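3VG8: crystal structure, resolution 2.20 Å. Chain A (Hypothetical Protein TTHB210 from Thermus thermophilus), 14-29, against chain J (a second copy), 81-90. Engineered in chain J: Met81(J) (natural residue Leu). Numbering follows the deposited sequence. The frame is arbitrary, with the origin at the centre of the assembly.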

# COMPACT_ATOMS: atom_id res chain seq x y z
N PHE A 14 -7.72 22.60 -42.11
CA PHE A 14 -9.13 22.21 -42.12
C PHE A 14 -9.36 21.06 -43.10
O PHE A 14 -8.77 21.03 -44.18
N ILE A 15 -10.20 20.10 -42.72
CA ILE A 15 -10.49 18.96 -43.59
C ILE A 15 -11.99 18.87 -43.86
O ILE A 15 -12.80 18.93 -42.94
N PRO A 16 -12.38 18.74 -45.14
CA PRO A 16 -13.81 18.65 -45.47
C PRO A 16 -14.46 17.44 -44.79
O PRO A 16 -13.98 16.32 -44.92
N GLY A 17 -15.55 17.67 -44.07
CA GLY A 17 -16.21 16.57 -43.38
C GLY A 17 -15.63 16.28 -42.00
O GLY A 17 -16.28 15.63 -41.18
N LEU A 18 -14.41 16.75 -41.75
CA LEU A 18 -13.75 16.54 -40.46
C LEU A 18 -13.44 17.84 -39.73
O LEU A 18 -13.29 17.84 -38.51
N GLY A 19 -13.36 18.94 -40.47
CA GLY A 19 -13.06 20.22 -39.85
C GLY A 19 -11.61 20.27 -39.40
O GLY A 19 -10.74 19.65 -40.02
N THR A 20 -11.35 21.00 -38.33
CA THR A 20 -10.01 21.11 -37.77
C THR A 20 -9.85 19.95 -36.77
O THR A 20 -10.46 19.98 -35.70
N LEU A 21 -9.04 18.95 -37.12
CA LEU A 21 -8.81 17.79 -36.26
C LEU A 21 -7.63 17.92 -35.31
O LEU A 21 -6.52 18.26 -35.71
N TYR A 22 -7.89 17.62 -34.04
CA TYR A 22 -6.84 17.63 -33.03
C TYR A 22 -6.88 16.24 -32.41
O TYR A 22 -7.94 15.62 -32.33
N VAL A 23 -5.72 15.75 -31.98
CA VAL A 23 -5.65 14.46 -31.31
C VAL A 23 -4.35 14.40 -30.50
O VAL A 23 -3.34 14.95 -30.92
N ASP A 24 -4.41 13.78 -29.32
CA ASP A 24 -3.23 13.60 -28.47
C ASP A 24 -2.54 12.43 -29.14
O ASP A 24 -3.09 11.32 -29.18
N PRO A 25 -1.33 12.64 -29.68
CA PRO A 25 -0.66 11.51 -30.34
C PRO A 25 -0.41 10.29 -29.49
O PRO A 25 -0.40 9.19 -30.01
N SER A 26 -0.20 10.46 -28.19
CA SER A 26 0.03 9.29 -27.35
C SER A 26 -1.18 8.37 -27.36
O SER A 26 -1.07 7.22 -26.95
N THR A 27 -2.34 8.85 -27.82
CA THR A 27 -3.53 8.01 -27.86
C THR A 27 -3.87 7.43 -29.24
O THR A 27 -4.93 6.83 -29.42
N LEU A 28 -3.00 7.62 -30.23
CA LEU A 28 -3.26 7.05 -31.54
C LEU A 28 -3.23 5.53 -31.40
O LEU A 28 -2.62 5.00 -30.48
N PRO A 29 -3.85 4.80 -32.34
CA PRO A 29 -4.57 5.34 -33.50
C PRO A 29 -6.02 5.73 -33.25
O PRO A 29 -6.55 6.54 -33.98
N MSE J 81 9.61 11.66 -26.84
CA MSE J 81 9.67 11.52 -28.29
C MSE J 81 8.50 10.61 -28.63
O MSE J 81 8.56 9.38 -28.50
N ILE J 82 7.41 11.24 -29.05
CA ILE J 82 6.17 10.55 -29.37
C ILE J 82 5.89 10.39 -30.87
O ILE J 82 5.95 11.36 -31.62
N PRO J 83 5.61 9.17 -31.33
CA PRO J 83 5.33 9.03 -32.76
C PRO J 83 3.92 9.52 -33.07
O PRO J 83 3.04 9.47 -32.20
N SER J 84 3.71 10.01 -34.29
CA SER J 84 2.41 10.52 -34.72
C SER J 84 2.12 10.33 -36.21
O SER J 84 3.02 10.43 -37.06
N GLY J 85 0.86 10.08 -36.52
CA GLY J 85 0.45 9.89 -37.90
C GLY J 85 0.91 8.57 -38.45
O GLY J 85 1.65 7.83 -37.80
N PRO J 86 0.46 8.23 -39.66
CA PRO J 86 -0.43 9.08 -40.45
C PRO J 86 -1.92 8.91 -40.12
O PRO J 86 -2.36 7.83 -39.71
N HIS J 87 -2.67 9.99 -40.28
CA HIS J 87 -4.11 10.03 -40.05
C HIS J 87 -4.61 11.33 -40.70
O HIS J 87 -3.80 12.15 -41.16
N PRO J 88 -5.94 11.54 -40.77
CA PRO J 88 -6.42 12.78 -41.39
C PRO J 88 -5.67 13.97 -40.78
O PRO J 88 -5.52 14.06 -39.56
N GLY J 89 -5.19 14.86 -41.63
CA GLY J 89 -4.45 16.00 -41.12
C GLY J 89 -2.95 15.77 -41.04
O GLY J 89 -2.19 16.73 -40.89
N VAL J 90 -2.51 14.51 -41.13
CA VAL J 90 -1.08 14.20 -41.08
C VAL J 90 -0.77 13.10 -42.08
O VAL J 90 -0.79 11.92 -41.75

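No direct hydrogen bond joins the two stretches; packing is mostly apolar. Ile15(A) points toward chain J with chi1 m and chi2 t. Its CD1 lies 3.4 Å from Gly89(J) N and 3.8 Å from Pro88(J) CB. Leu18(A) and Leu21(A), both m then t, also point in. Leu18(A) CD1 is 3.6 Å from Pro88(J) CB, and Leu21(A) CD1 is 3.4 Å from the same atom. The Pro88(J) ring thus meets three aliphatic side chains. Tyr22(A) points away.

Val23(A), chi1 p, sets CG1 4.0 Å from His87(J) NE2. That nitrogen is buried by the contact and has no polar partner in the model. The other ring nitrogen, His87(J) ND1, donates to Pro88(J) O at 2.7 Å, which ties the ring to its own turn; chi1 is p.

Pro25(A) CB packs 3.9 Å from Ile82(J) CG2 and 3.9 Å from Ser84(J) CB. Water 1 bridges the chains here, donating to Pro25(A) O at 2.9 Å and to Pro83(J) O at 2.7 Å. Ser26(A), chi1 p, points sideways; its OG donates to Asp24(A) OD1 at 2.7 Å, within its own chain.

Leu28(A), m then t, points in with both branches in contact. CD1 reaches Gly85(J) N at 3.4 Å, and CD2 approaches His87(J) CD2 at 3.8 Å, obliquely to the ring.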

# COMPACT_ATOMS: atom_id res chain seq x y z
CB PHE A 14 -10.00 23.40 -42.53
CG PHE A 14 -11.47 23.20 -42.27
CD1 PHE A 14 -12.04 23.60 -41.06
CD2 PHE A 14 -12.30 22.63 -43.24
CE1 PHE A 14 -13.41 23.44 -40.81
CE2 PHE A 14 -13.67 22.47 -43.00
CZ PHE A 14 -14.22 22.88 -41.78
CB ILE A 15 -10.05 17.64 -42.92
CG1 ILE A 15 -8.58 17.71 -42.53
CG2 ILE A 15 -10.31 16.48 -43.87
CD1 ILE A 15 -8.13 16.57 -41.65
CB PRO A 16 -13.82 18.55 -47.00
CG PRO A 16 -12.46 17.98 -47.32
CD PRO A 16 -11.56 18.71 -46.36
CB LEU A 18 -12.46 15.73 -40.64
CG LEU A 18 -12.71 14.21 -40.64
CD1 LEU A 18 -11.40 13.48 -40.78
CD2 LEU A 18 -13.42 13.80 -39.35
CB THR A 20 -9.83 22.44 -36.97
OG1 THR A 20 -10.46 23.52 -37.67
CG2 THR A 20 -8.36 22.75 -36.79
CB LEU A 21 -8.52 16.53 -37.09
CG LEU A 21 -9.62 15.74 -37.78
CD1 LEU A 21 -8.97 14.51 -38.36
CD2 LEU A 21 -10.73 15.35 -36.80
CB TYR A 22 -7.15 18.65 -31.94
CG TYR A 22 -7.07 20.10 -32.36
CD1 TYR A 22 -5.83 20.75 -32.46
CD2 TYR A 22 -8.23 20.83 -32.59
CE1 TYR A 22 -5.76 22.10 -32.78
CE2 TYR A 22 -8.18 22.18 -32.91
CZ TYR A 22 -6.94 22.81 -33.00
OH TYR A 22 -6.90 24.15 -33.27
CB VAL A 23 -5.65 13.27 -32.29
CG1 VAL A 23 -4.32 13.25 -33.12
CG2 VAL A 23 -5.81 11.97 -31.51
CB ASP A 24 -3.67 13.20 -27.05
CG ASP A 24 -2.50 13.02 -26.08
OD1 ASP A 24 -1.38 12.67 -26.50
OD2 ASP A 24 -2.72 13.20 -24.87
CB PRO A 25 0.63 12.13 -30.89
CG PRO A 25 0.90 13.24 -29.94
CD PRO A 25 -0.47 13.83 -29.67
CB SER A 26 0.36 9.69 -25.91
OG SER A 26 -0.73 10.34 -25.29
CB THR A 27 -4.78 8.74 -27.29
OG1 THR A 27 -5.24 9.75 -28.22
CG2 THR A 27 -4.42 9.39 -25.94
CB LEU A 28 -2.21 7.51 -32.57
CG LEU A 28 -2.27 8.99 -32.95
CD1 LEU A 28 -1.06 9.38 -33.81
CD2 LEU A 28 -3.59 9.26 -33.70
CB PRO A 29 -4.46 4.23 -34.52
CG PRO A 29 -4.57 2.99 -33.66
CD PRO A 29 -3.68 3.34 -32.46
CB MSE J 81 11.00 10.94 -28.73
CG MSE J 81 12.15 11.88 -28.35
SE MSE J 81 13.86 11.29 -28.97
CE MSE J 81 13.39 11.05 -30.82
CB ILE J 82 4.97 11.34 -28.76
CG1 ILE J 82 5.22 11.59 -27.27
CG2 ILE J 82 3.64 10.60 -29.03
CD1 ILE J 82 5.58 10.35 -26.45
CB PRO J 83 5.50 7.53 -33.01
CG PRO J 83 5.14 6.90 -31.65
CD PRO J 83 5.83 7.85 -30.69
CB SER J 84 2.26 12.00 -34.43
OG SER J 84 1.08 12.50 -35.03
CB PRO J 86 -0.11 8.66 -41.87
CG PRO J 86 0.07 7.18 -41.71
CD PRO J 86 0.90 7.06 -40.45
CB HIS J 87 -4.42 10.02 -38.54
CG HIS J 87 -3.75 11.13 -37.79
ND1 HIS J 87 -4.12 12.45 -37.94
CD2 HIS J 87 -2.72 11.12 -36.92
CE1 HIS J 87 -3.33 13.21 -37.19
NE2 HIS J 87 -2.48 12.43 -36.56
CB PRO J 88 -7.90 12.79 -41.04
CG PRO J 88 -8.24 11.33 -40.95
CD PRO J 88 -7.06 10.78 -40.19
CB VAL J 90 -0.62 13.78 -39.67
CG1 VAL J 90 0.85 13.41 -39.70
CG2 VAL J 90 -0.83 14.92 -38.67
O HOH W 1 2.06 7.77 -30.31